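Local coordinates for uncharacterized protein AF_1796 (Archaeoglobus fulgidus, PDB 1VIM), which is of unknown function but probably binds a carbohydrate derivative, such as a sugar phosphate, and may act as an isomerase, at residues K118-G124 against A134-V140; A47-F51 against T84-T88; V52-G56 against T102-I108. The contacts are given in a common frame with arbitrary orientation. Residue numbers count along the deposited sequence, not the author numbering.

Contact 1: K118-G124 against A134-V140; sequences KLVAVTG and ADVVMVV
Strands 118-123 and 136-139 run parallel; the axes of these short segments come within 4.8 Å and cross at -16°. The register pairs V120 with V136, A121 with V137, V122 with M138 and T123 with V139. A121 N gives to V136 O (2.9 Å) and T123 N to M138 O (3.2 Å). M138 N gives to A121 O (2.8 Å) and V140 N to T123 O (2.9 Å). At the start L119 O takes two donors, D135 N at 2.7 Å and V136 N at 3.3 Å. L119 N is satisfied by a side chain, D135 OD1, at 2.9 Å. D135 is an m rotamer, and OD1 also forms a salt bridge with K113. V120 and V122 turn their backbone bonds to strand 92-96, on the other edge of strand 118-123. T123 OG1 is bonded to S97 O. V120, V122, V136 and M138 point to the face covered by helices 34-46 and 160-181; the valines are t. A121, T123 and V137 point to the other face, where A121 CB meets A134 CB at 3.8 Å and helix 129-133 packs. Strand, short helix and parallel neighbouring strand make a beta-alpha-beta unit at the edge of the SIS domain's parallel sheet.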
ATOM      1  N   LYS A 118      20.770   8.456  11.661  1.00 10.60           N
ATOM      2  CA  LYS A 118      21.358   9.322  10.648  1.00 11.77           C
ATOM      3  C   LYS A 118      20.363   9.526   9.496  1.00 10.88           C
ATOM      4  O   LYS A 118      19.394   8.761   9.356  1.00 10.78           O
ATOM      5  CB  LYS A 118      22.695   8.753  10.151  1.00 12.03           C
ATOM      6  CG  LYS A 118      23.776   8.818  11.269  1.00 13.18           C
ATOM      7  CD  LYS A 118      25.109   8.346  10.804  1.00 15.20           C
ATOM      8  CE  LYS A 118      26.096   8.354  11.959  1.00 16.72           C
ATOM      9  NZ  LYS A 118      27.453   8.006  11.431  1.00 20.80           N
ATOM     10  N   LEU A 119      20.611  10.541   8.670  1.00 10.53           N
ATOM     11  CA  LEU A 119      19.691  10.918   7.607  1.00  9.16           C
ATOM     12  C   LEU A 119      20.459  11.260   6.343  1.00  9.87           C
ATOM     13  O   LEU A 119      21.417  12.048   6.380  1.00 10.01           O
ATOM     14  CB  LEU A 119      18.848  12.123   8.052  1.00 11.02           C
ATOM     15  CG  LEU A 119      17.929  12.791   7.022  1.00 11.09           C
ATOM     16  CD1 LEU A 119      16.791  11.845   6.566  1.00 12.49           C
ATOM     17  CD2 LEU A 119      17.325  14.105   7.580  1.00 13.79           C
ATOM     18  N   VAL A 120      20.066  10.625   5.246  1.00  9.22           N
ATOM     19  CA  VAL A 120      20.491  11.000   3.916  1.00  9.38           C
ATOM     20  C   VAL A 120      19.318  11.668   3.244  1.00  9.49           C
ATOM     21  O   VAL A 120      18.234  11.076   3.155  1.00 10.98           O
ATOM     22  CB  VAL A 120      20.926   9.791   3.069  1.00 10.04           C
ATOM     23  CG1 VAL A 120      21.292  10.222   1.662  1.00 11.34           C
ATOM     24  CG2 VAL A 120      22.054   9.023   3.742  1.00 11.69           C
ATOM     25  N   ALA A 121      19.531  12.887   2.744  1.00  9.42           N
ATOM     26  CA  ALA A 121      18.492  13.596   2.003  1.00 10.03           C
ATOM     27  C   ALA A 121      18.798  13.505   0.528  1.00 10.44           C
ATOM     28  O   ALA A 121      19.853  13.939   0.100  1.00 12.13           O
ATOM     29  CB  ALA A 121      18.397  15.061   2.462  1.00 10.28           C
ATOM     30  N   VAL A 122      17.870  12.943  -0.247  1.00  9.28           N
ATOM     31  CA  VAL A 122      17.953  12.938  -1.707  1.00  9.62           C
ATOM     32  C   VAL A 122      16.986  14.018  -2.169  1.00  9.62           C
ATOM     33  O   VAL A 122      15.765  13.843  -2.089  1.00  9.62           O
ATOM     34  CB  VAL A 122      17.591  11.573  -2.319  1.00  9.47           C
ATOM     35  CG1 VAL A 122      17.682  11.638  -3.835  1.00 11.13           C
ATOM     36  CG2 VAL A 122      18.482  10.471  -1.753  1.00 10.28           C
ATOM     37  N   THR A 123      17.548  15.125  -2.630  1.00 10.33           N
ATOM     38  CA  THR A 123      16.775  16.351  -2.815  1.00 10.62           C
ATOM     39  C   THR A 123      17.397  17.232  -3.879  1.00 11.26           C
ATOM     40  O   THR A 123      18.593  17.109  -4.158  1.00 11.91           O
ATOM     41  CB  THR A 123      16.653  17.112  -1.444  1.00 11.01           C
ATOM     42  OG1 THR A 123      15.873  18.315  -1.591  1.00 12.49           O
ATOM     43  CG2 THR A 123      18.020  17.588  -0.901  1.00 12.31           C
ATOM     44  N   GLY A 124      16.596  18.139  -4.448  1.00 11.79           N
ATOM     45  CA  GLY A 124      17.115  19.098  -5.399  1.00 13.18           C
ATOM     46  C   GLY A 124      17.585  20.380  -4.737  1.00 14.79           C
ATOM     47  O   GLY A 124      18.165  21.234  -5.414  1.00 17.55           O
ATOM     48  N   ALA A 134      20.251  16.820   7.492  1.00 13.21           N
ATOM     49  CA  ALA A 134      20.815  15.574   6.979  1.00 12.38           C
ATOM     50  C   ALA A 134      22.280  15.433   7.287  1.00 13.09           C
ATOM     51  O   ALA A 134      23.021  16.415   7.311  1.00 14.99           O
ATOM     52  CB  ALA A 134      20.626  15.506   5.488  1.00 12.36           C
ATOM     53  N   ASP A 135      22.702  14.200   7.503  1.00 11.50           N
ATOM     54  CA  ASP A 135      24.120  13.909   7.603  1.00 12.38           C
ATOM     55  C   ASP A 135      24.814  13.939   6.257  1.00 12.88           C
ATOM     56  O   ASP A 135      26.007  14.310   6.168  1.00 15.99           O
ATOM     57  CB  ASP A 135      24.300  12.554   8.286  1.00 13.39           C
ATOM     58  CG  ASP A 135      23.772  12.575   9.677  1.00 15.33           C
ATOM     59  OD1 ASP A 135      22.597  12.232   9.898  1.00 13.91           O
ATOM     60  OD2 ASP A 135      24.472  12.952  10.652  1.00 19.90           O
ATOM     61  N   VAL A 136      24.094  13.534   5.208  1.00 12.09           N
ATOM     62  CA  VAL A 136      24.584  13.541   3.839  1.00 12.15           C
ATOM     63  C   VAL A 136      23.461  14.119   2.997  1.00 11.30           C
ATOM     64  O   VAL A 136      22.299  13.671   3.085  1.00 12.05           O
ATOM     65  CB  VAL A 136      24.917  12.113   3.328  1.00 13.18           C
ATOM     66  CG1 VAL A 136      25.250  12.125   1.865  1.00 15.88           C
ATOM     67  CG2 VAL A 136      26.073  11.508   4.134  1.00 15.46           C
ATOM     68  N   VAL A 137      23.795  15.141   2.223  1.00 12.10           N
ATOM     69  CA  VAL A 137      22.850  15.803   1.333  1.00 12.32           C
ATOM     70  C   VAL A 137      23.242  15.410  -0.085  1.00 12.77           C
ATOM     71  O   VAL A 137      24.272  15.869  -0.603  1.00 13.67           O
ATOM     72  CB  VAL A 137      22.900  17.331   1.512  1.00 12.86           C
ATOM     73  CG1 VAL A 137      21.955  18.030   0.540  1.00 15.65           C
ATOM     74  CG2 VAL A 137      22.622  17.695   2.971  1.00 14.61           C
ATOM     75  N   MET A 138      22.452  14.519  -0.686  1.00 12.13           N
ATOM     76  CA  MET A 138      22.721  14.019  -2.011  1.00 11.81           C
ATOM     77  C   MET A 138      21.888  14.818  -2.999  1.00 11.52           C
ATOM     78  O   MET A 138      20.671  14.619  -3.117  1.00 12.51           O
ATOM     79  CB  MET A 138      22.423  12.514  -2.044  1.00 12.34           C
ATOM     80  CG  MET A 138      22.734  11.816  -3.339  1.00 13.73           C
ATOM     81  SD  MET A 138      24.535  11.689  -3.643  1.00 17.87           S
ATOM     82  CE  MET A 138      24.647  12.620  -5.093  1.00 19.12           C
ATOM     83  N   VAL A 139      22.532  15.791  -3.647  1.00 12.96           N
ATOM     84  CA  VAL A 139      21.803  16.727  -4.481  1.00 13.33           C
ATOM     85  C   VAL A 139      21.574  16.145  -5.851  1.00 13.06           C
ATOM     86  O   VAL A 139      22.507  15.775  -6.560  1.00 14.94           O
ATOM     87  CB  VAL A 139      22.540  18.062  -4.590  1.00 14.59           C
ATOM     88  CG1 VAL A 139      21.742  19.016  -5.464  1.00 15.93           C
ATOM     89  CG2 VAL A 139      22.739  18.656  -3.199  1.00 16.63           C
ATOM     90  N   VAL A 140      20.301  16.011  -6.193  1.00 11.47           N
ATOM     91  CA  VAL A 140      19.867  15.574  -7.506  1.00 12.87           C
ATOM     92  C   VAL A 140      18.861  16.609  -7.944  1.00 14.13           C
ATOM     93  O   VAL A 140      17.780  16.691  -7.381  1.00 14.21           O
ATOM     94  CB  VAL A 140      19.214  14.154  -7.454  1.00 13.94           C
ATOM     95  CG1 VAL A 140      18.774  13.733  -8.812  1.00 15.72           C
ATOM     96  CG2 VAL A 140      20.226  13.118  -6.866  1.00 15.72           C
TER

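Contact 2: A47-F51 against T84-T88; sequences ARSIF and TPRIT. With FMT (formic acid), chain G.
In the parallel sheet of this SIS domain, strand 50-53 lies between strands 76-78 and 92-96. The loop holding 84-88 carries the chain from one neighbour to the other. Residues 84-88 are extended and irregular. The end-to-end directions of 48-51 and 84-88 differ by 127°. No direct hydrogen bond joins the segments; one water bridges them. F51 points toward the loop with chi1 -69° (m) and chi2 67°. I87, with chi1 and chi2 t, lies over one face of its ring. I87 CG1 is 3.7 Å from the F51 ring centroid and 11° off the normal, a CH-pi contact. P85 O lies at the ring edge, 3.3 Å from F51 CE2. T84 CG2 approaches F51 CE2 obliquely at 3.5 Å, and P85 CG is 4.3 Å from F51 CZ. In R48 chi1 and chi2 are t and chi3 is p. T88, chi1 p, sets its methyl CG2 over one face of the guanidinium, 3.4 Å from R48 NH2. The charge of R48 is met by a salt bridge to D91, which also accepts from T88 N. R86 points away and bonds to A190 and E189 of the second subunit, so the loop also serves the subunit interface. A formate, probably from the crystallisation liquor, accepts from I87 N at 2.9 Å through O1. A water accepts from R48 NH2 at 3.0 Å and donates to R86 O at 2.7 Å.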
ATOM      1  N   ALA A  47      25.171   1.401   8.594  1.00 12.81           N
ATOM      2  CA  ALA A  47      23.977   1.392   9.407  1.00 11.58           C
ATOM      3  C   ALA A  47      23.613  -0.027   9.841  1.00 11.02           C
ATOM      4  O   ALA A  47      23.875  -1.003   9.129  1.00 11.85           O
ATOM      5  CB  ALA A  47      22.859   1.962   8.596  1.00 12.68           C
ATOM      6  N   ARG A  48      22.950  -0.137  10.975  1.00 10.16           N
ATOM      7  CA  ARG A  48      22.335  -1.401  11.349  1.00 10.36           C
ATOM      8  C   ARG A  48      21.270  -1.807  10.337  1.00 11.09           C
ATOM      9  O   ARG A  48      21.262  -2.931   9.850  1.00 11.92           O
ATOM     10  CB  ARG A  48      21.716  -1.249  12.722  1.00 11.40           C
ATOM     11  CG  ARG A  48      20.965  -2.465  13.209  1.00 11.15           C
ATOM     12  CD  ARG A  48      20.237  -2.249  14.551  1.00 12.36           C
ATOM     13  NE  ARG A  48      19.002  -1.519  14.295  1.00 13.33           N
ATOM     14  CZ  ARG A  48      17.809  -1.825  14.788  1.00 14.05           C
ATOM     15  NH1 ARG A  48      17.652  -2.827  15.668  1.00 15.60           N
ATOM     16  NH2 ARG A  48      16.754  -1.108  14.381  1.00 15.67           N
ATOM     17  N   SER A  49      20.363  -0.876  10.032  1.00  9.37           N
ATOM     18  CA  SER A  49      19.351  -1.092   9.008  1.00 10.16           C
ATOM     19  C   SER A  49      18.997   0.232   8.372  1.00  9.45           C
ATOM     20  O   SER A  49      19.312   1.288   8.913  1.00  9.68           O
ATOM     21  CB  SER A  49      18.094  -1.760   9.545  1.00 12.60           C
ATOM     22  OG  SER A  49      18.314  -2.772  10.490  0.65 15.09           O
ATOM     23  N   ILE A  50      18.397   0.151   7.186  1.00  9.08           N
ATOM     24  CA  ILE A  50      18.091   1.308   6.368  1.00  8.52           C
ATOM     25  C   ILE A  50      16.580   1.443   6.318  1.00  8.20           C
ATOM     26  O   ILE A  50      15.859   0.467   6.091  1.00  8.62           O
ATOM     27  CB  ILE A  50      18.661   1.143   4.933  1.00  8.84           C
ATOM     28  CG1 ILE A  50      20.177   0.900   5.003  1.00 11.01           C
ATOM     29  CG2 ILE A  50      18.317   2.365   4.070  1.00 10.99           C
ATOM     30  CD1 ILE A  50      20.625  -0.332   4.262  1.00 15.33           C
ATOM     31  N   PHE A  51      16.119   2.670   6.540  1.00  7.17           N
ATOM     32  CA  PHE A  51      14.712   2.986   6.414  1.00  7.61           C
ATOM     33  C   PHE A  51      14.574   3.992   5.291  1.00  8.22           C
ATOM     34  O   PHE A  51      15.439   4.889   5.166  1.00  9.02           O
ATOM     35  CB  PHE A  51      14.190   3.609   7.710  1.00  8.07           C
ATOM     36  CG  PHE A  51      14.113   2.651   8.884  1.00  8.10           C
ATOM     37  CD1 PHE A  51      15.262   2.108   9.472  1.00 10.25           C
ATOM     38  CD2 PHE A  51      12.880   2.328   9.448  1.00  8.77           C
ATOM     39  CE1 PHE A  51      15.165   1.232  10.553  1.00  9.12           C
ATOM     40  CE2 PHE A  51      12.785   1.489  10.543  1.00  9.14           C
ATOM     41  CZ  PHE A  51      13.909   0.925  11.083  1.00  8.76           C
ATOM     42  N   THR A  84       7.748  -2.897   9.284  1.00  7.03           N
ATOM     43  CA  THR A  84       8.808  -1.980   9.688  1.00  7.52           C
ATOM     44  C   THR A  84       8.886  -1.876  11.203  1.00  7.16           C
ATOM     45  O   THR A  84       7.903  -1.512  11.850  1.00  8.02           O
ATOM     46  CB  THR A  84       8.512  -0.624   9.088  1.00  7.44           C
ATOM     47  OG1 THR A  84       8.539  -0.787   7.654  1.00  8.19           O
ATOM     48  CG2 THR A  84       9.594   0.418   9.468  1.00  8.45           C
ATOM     49  N   PRO A  85      10.045  -2.171  11.787  1.00  7.73           N
ATOM     50  CA  PRO A  85      10.182  -2.088  13.238  1.00  8.39           C
ATOM     51  C   PRO A  85      10.628  -0.693  13.693  1.00  7.63           C
ATOM     52  O   PRO A  85      10.827   0.206  12.868  1.00  8.64           O
ATOM     53  CB  PRO A  85      11.289  -3.107  13.503  1.00  9.39           C
ATOM     54  CG  PRO A  85      12.260  -2.885  12.332  1.00  9.12           C
ATOM     55  CD  PRO A  85      11.277  -2.663  11.136  1.00  6.93           C
ATOM     56  N   ARG A  86      10.770  -0.550  15.013  1.00  8.58           N
ATOM     57  CA  ARG A  86      11.274   0.680  15.613  1.00  9.27           C
ATOM     58  C   ARG A  86      12.593   1.145  14.984  1.00  9.19           C
ATOM     59  O   ARG A  86      13.578   0.397  14.944  1.00 10.03           O
ATOM     60  CB  ARG A  86      11.509   0.388  17.107  1.00 11.73           C
ATOM     61  CG  ARG A  86      12.099   1.536  17.849  1.00 14.28           C
ATOM     62  CD  ARG A  86      12.467   1.210  19.298  1.00 16.75           C
ATOM     63  NE  ARG A  86      11.266   1.054  20.116  1.00 18.20           N
ATOM     64  CZ  ARG A  86      10.618   2.061  20.705  1.00 19.02           C
ATOM     65  NH1 ARG A  86      11.030   3.309  20.565  1.00 19.69           N
ATOM     66  NH2 ARG A  86       9.531   1.812  21.422  1.00 19.24           N
ATOM     67  N   ILE A  87      12.641   2.386  14.540  1.00  8.83           N
ATOM     68  CA  ILE A  87      13.924   2.944  14.108  1.00  8.71           C
ATOM     69  C   ILE A  87      14.778   3.326  15.343  1.00 10.07           C
ATOM     70  O   ILE A  87      14.247   3.724  16.386  1.00 10.49           O
ATOM     71  CB  ILE A  87      13.707   4.153  13.164  1.00  8.71           C
ATOM     72  CG1 ILE A  87      14.995   4.472  12.385  1.00 10.02           C
ATOM     73  CG2 ILE A  87      13.158   5.376  13.946  1.00  9.59           C
ATOM     74  CD1 ILE A  87      14.808   5.526  11.277  1.00  9.72           C
ATOM     75  N   THR A  88      16.092   3.186  15.224  1.00  9.51           N
ATOM     76  CA  THR A  88      16.981   3.416  16.361  1.00  9.03           C
ATOM     77  C   THR A  88      18.140   4.313  15.969  1.00  9.40           C
ATOM     78  O   THR A  88      18.359   4.607  14.784  1.00  9.33           O
ATOM     79  CB  THR A  88      17.590   2.075  16.879  1.00 10.33           C
ATOM     80  OG1 THR A  88      18.563   1.587  15.936  1.00 10.21           O
ATOM     81  CG2 THR A  88      16.517   1.006  17.087  1.00 11.12           C
TER
HETATM   82  C   FMT G 188       9.685   3.486  12.945  1.00 11.02           C
HETATM   83  O1  FMT G 188      10.018   3.611  14.125  1.00 10.41           O
HETATM   84  O2  FMT G 188       8.644   3.936  12.439  1.00 10.28           O
HETATM   85  O   HOH W   1      14.311  -2.040  15.914  1.00 17.97           O

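Contact 3: V52-G56 against T102-I108; sequences VIGAG and TTSVVNI
The contact sets the C-terminal end of strand 50-53 against the first turns of helix 103-115 in the parallel alpha/beta sandwich of the SIS domain. Residues 52-55 are extended. G56 turns at phi 57°, psi -134°, where the chain passes from the strand into the helix of 56-71; a positive phi favours glycine. This loop and the S97-T102 loop before helix 103-115 lie at the C-terminal ends of the strands. Phosphosugars usually bind there in SIS domains, so a site here is probable. The segments come closest in backbone at G54 and V105, with CA atoms 6.1 Å apart.

Apolar packing makes most of the contact. I53 is t at chi1 and t at chi2, so its side chain extends toward the helix. I53 CD1 meets I108 CG2 at 3.6 Å, with I108 in the m, m rotamer. I53 CG1 lies 4.2 Å from V105 CG2. V105 is t; its CG2 is also 3.9 Å from G54 CA and 4.3 Å from A55 CB.

No hydrogen bond crosses between the segments. Within the helix, V106 N bonds to T102 O (2.9 Å), N107 N to T103 O (2.9 Å) and I108 N to S104 O (3.0 Å). T102 holds the N-cap position, but its side chain makes no capping bond. T102 OG1 bonds instead to S97 and to E197 of the third subunit, so this helix start lies at a subunit interface.

A55 CB closes the contact at the helix start, 3.7 Å from T102 CG2 and 3.7 Å from S104 OG.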
ATOM      1  N   VAL A  52      13.512   3.889   4.486  1.00  7.67           N
ATOM      2  CA  VAL A  52      13.321   4.847   3.388  1.00  8.07           C
ATOM      3  C   VAL A  52      11.966   5.522   3.484  1.00  8.06           C
ATOM      4  O   VAL A  52      10.988   4.923   3.982  1.00  8.83           O
ATOM      5  CB  VAL A  52      13.477   4.217   1.994  1.00  8.48           C
ATOM      6  CG1 VAL A  52      14.790   3.456   1.905  1.00 10.09           C
ATOM      7  CG2 VAL A  52      12.268   3.350   1.661  1.00 12.05           C
ATOM      8  N   ILE A  53      11.889   6.770   3.009  1.00  8.03           N
ATOM      9  CA  ILE A  53      10.604   7.476   2.999  1.00  9.87           C
ATOM     10  C   ILE A  53      10.536   8.465   1.859  1.00  8.64           C
ATOM     11  O   ILE A  53      11.521   9.151   1.568  1.00  8.76           O
ATOM     12  CB  ILE A  53      10.316   8.191   4.349  1.00 11.17           C
ATOM     13  CG1 ILE A  53       8.916   8.841   4.327  1.00 14.16           C
ATOM     14  CG2 ILE A  53      11.388   9.255   4.661  1.00 12.86           C
ATOM     15  CD1 ILE A  53       8.479   9.365   5.657  0.65 15.90           C
ATOM     16  N   GLY A  54       9.367   8.539   1.219  1.00  9.81           N
ATOM     17  CA  GLY A  54       8.987   9.669   0.383  1.00  8.60           C
ATOM     18  C   GLY A  54       7.484   9.757   0.366  1.00  9.20           C
ATOM     19  O   GLY A  54       6.815   8.788   0.734  1.00  9.99           O
ATOM     20  N   ALA A  55       6.968  10.918  -0.019  1.00  9.69           N
ATOM     21  CA  ALA A  55       5.528  11.095  -0.141  1.00  8.52           C
ATOM     22  C   ALA A  55       5.122  10.991  -1.594  1.00  9.10           C
ATOM     23  O   ALA A  55       5.873  11.348  -2.481  1.00  9.91           O
ATOM     24  CB  ALA A  55       5.125  12.452   0.383  1.00 11.23           C
ATOM     25  N   GLY A  56       3.924  10.488  -1.849  1.00  8.69           N
ATOM     26  CA  GLY A  56       3.410  10.464  -3.221  1.00  9.55           C
ATOM     27  C   GLY A  56       4.336   9.729  -4.178  1.00  8.88           C
ATOM     28  O   GLY A  56       4.839   8.639  -3.896  1.00  9.26           O
ATOM     29  N   THR A 102       8.769  18.739   1.747  1.00 11.07           N
ATOM     30  CA  THR A 102       7.611  17.855   1.804  1.00 11.37           C
ATOM     31  C   THR A 102       7.258  17.606   3.259  1.00 11.33           C
ATOM     32  O   THR A 102       8.067  17.056   4.013  1.00 11.45           O
ATOM     33  CB  THR A 102       7.996  16.528   1.146  1.00 11.29           C
ATOM     34  OG1 THR A 102       8.399  16.762  -0.212  1.00 12.66           O
ATOM     35  CG2 THR A 102       6.817  15.622   1.047  1.00 12.54           C
ATOM     36  N   THR A 103       6.057  18.014   3.673  1.00 12.92           N
ATOM     37  CA  THR A 103       5.768  18.134   5.099  1.00 13.36           C
ATOM     38  C   THR A 103       5.909  16.811   5.845  1.00 12.49           C
ATOM     39  O   THR A 103       6.581  16.731   6.891  1.00 12.44           O
ATOM     40  CB  THR A 103       4.358  18.698   5.294  1.00 15.75           C
ATOM     41  OG1 THR A 103       4.259  19.914   4.540  1.00 20.19           O
ATOM     42  CG2 THR A 103       4.126  19.082   6.752  1.00 17.65           C
ATOM     43  N   SER A 104       5.321  15.759   5.296  1.00 11.65           N
ATOM     44  CA  SER A 104       5.359  14.482   6.000  1.00 11.78           C
ATOM     45  C   SER A 104       6.791  13.955   6.133  1.00 11.32           C
ATOM     46  O   SER A 104       7.166  13.427   7.181  1.00 12.43           O
ATOM     47  CB  SER A 104       4.451  13.483   5.301  1.00 13.92           C
ATOM     48  OG  SER A 104       4.901  13.289   3.989  1.00 15.40           O
ATOM     49  N   VAL A 105       7.590  14.160   5.092  1.00 11.02           N
ATOM     50  CA  VAL A 105       8.961  13.658   5.062  1.00 10.63           C
ATOM     51  C   VAL A 105       9.833  14.461   6.031  1.00 10.33           C
ATOM     52  O   VAL A 105      10.623  13.889   6.791  1.00  9.66           O
ATOM     53  CB  VAL A 105       9.505  13.686   3.626  1.00 10.40           C
ATOM     54  CG1 VAL A 105      11.000  13.352   3.567  1.00 11.47           C
ATOM     55  CG2 VAL A 105       8.703  12.734   2.749  1.00 12.81           C
ATOM     56  N   VAL A 106       9.651  15.781   6.061  1.00 10.11           N
ATOM     57  CA  VAL A 106      10.376  16.603   7.026  1.00  9.42           C
ATOM     58  C   VAL A 106      10.009  16.238   8.470  1.00 10.31           C
ATOM     59  O   VAL A 106      10.891  16.069   9.324  1.00 10.24           O
ATOM     60  CB  VAL A 106      10.113  18.090   6.732  1.00 10.11           C
ATOM     61  CG1 VAL A 106      10.581  19.000   7.876  1.00 12.70           C
ATOM     62  CG2 VAL A 106      10.811  18.499   5.417  1.00 12.00           C
ATOM     63  N   ASN A 107       8.712  16.072   8.739  1.00  9.22           N
ATOM     64  CA  ASN A 107       8.288  15.771  10.110  1.00 11.40           C
ATOM     65  C   ASN A 107       8.827  14.412  10.584  1.00 11.54           C
ATOM     66  O   ASN A 107       9.322  14.287  11.719  1.00 11.93           O
ATOM     67  CB  ASN A 107       6.761  15.822  10.227  1.00 12.64           C
ATOM     68  CG  ASN A 107       6.213  17.233  10.099  1.00 14.66           C
ATOM     69  OD1 ASN A 107       6.958  18.216  10.183  1.00 16.82           O
ATOM     70  ND2 ASN A 107       4.893  17.330   9.917  1.00 16.61           N
ATOM     71  N   ILE A 108       8.734  13.398   9.724  1.00 11.04           N
ATOM     72  CA  ILE A 108       9.243  12.067  10.055  1.00 11.15           C
ATOM     73  C   ILE A 108      10.756  12.115  10.245  1.00 10.27           C
ATOM     74  O   ILE A 108      11.284  11.498  11.184  1.00 10.31           O
ATOM     75  CB  ILE A 108       8.902  11.078   8.921  1.00 12.65           C
ATOM     76  CG1 ILE A 108       7.405  10.741   8.918  1.00 15.07           C
ATOM     77  CG2 ILE A 108       9.773   9.824   8.982  1.00 13.50           C
ATOM     78  CD1 ILE A 108       6.905   9.889  10.051  1.00 18.19           C
TER

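Overall arrangement
All three contacts reach one parallel sheet. Contacts 2 and 3 share strand 50-53: contact 2 takes its start and contact 3 its end, and their centres are about 16 Å apart. Contact 1 joins two strands at one edge of the sheet. Its centre is about 13 Å from that of contact 3. Contacts 1 and 3 are buried, while contact 2 is partly exposed. Their chemistry differs. Contact 1 is held mainly by backbone hydrogen bonds, contact 3 by aliphatic packing of helix on strand, and contact 2 by ring packing and a water. Helix 103-115 of contact 3 leads into strand 118-123 of contact 1. Other subunits touch contacts 2 and 3 but not contact 1.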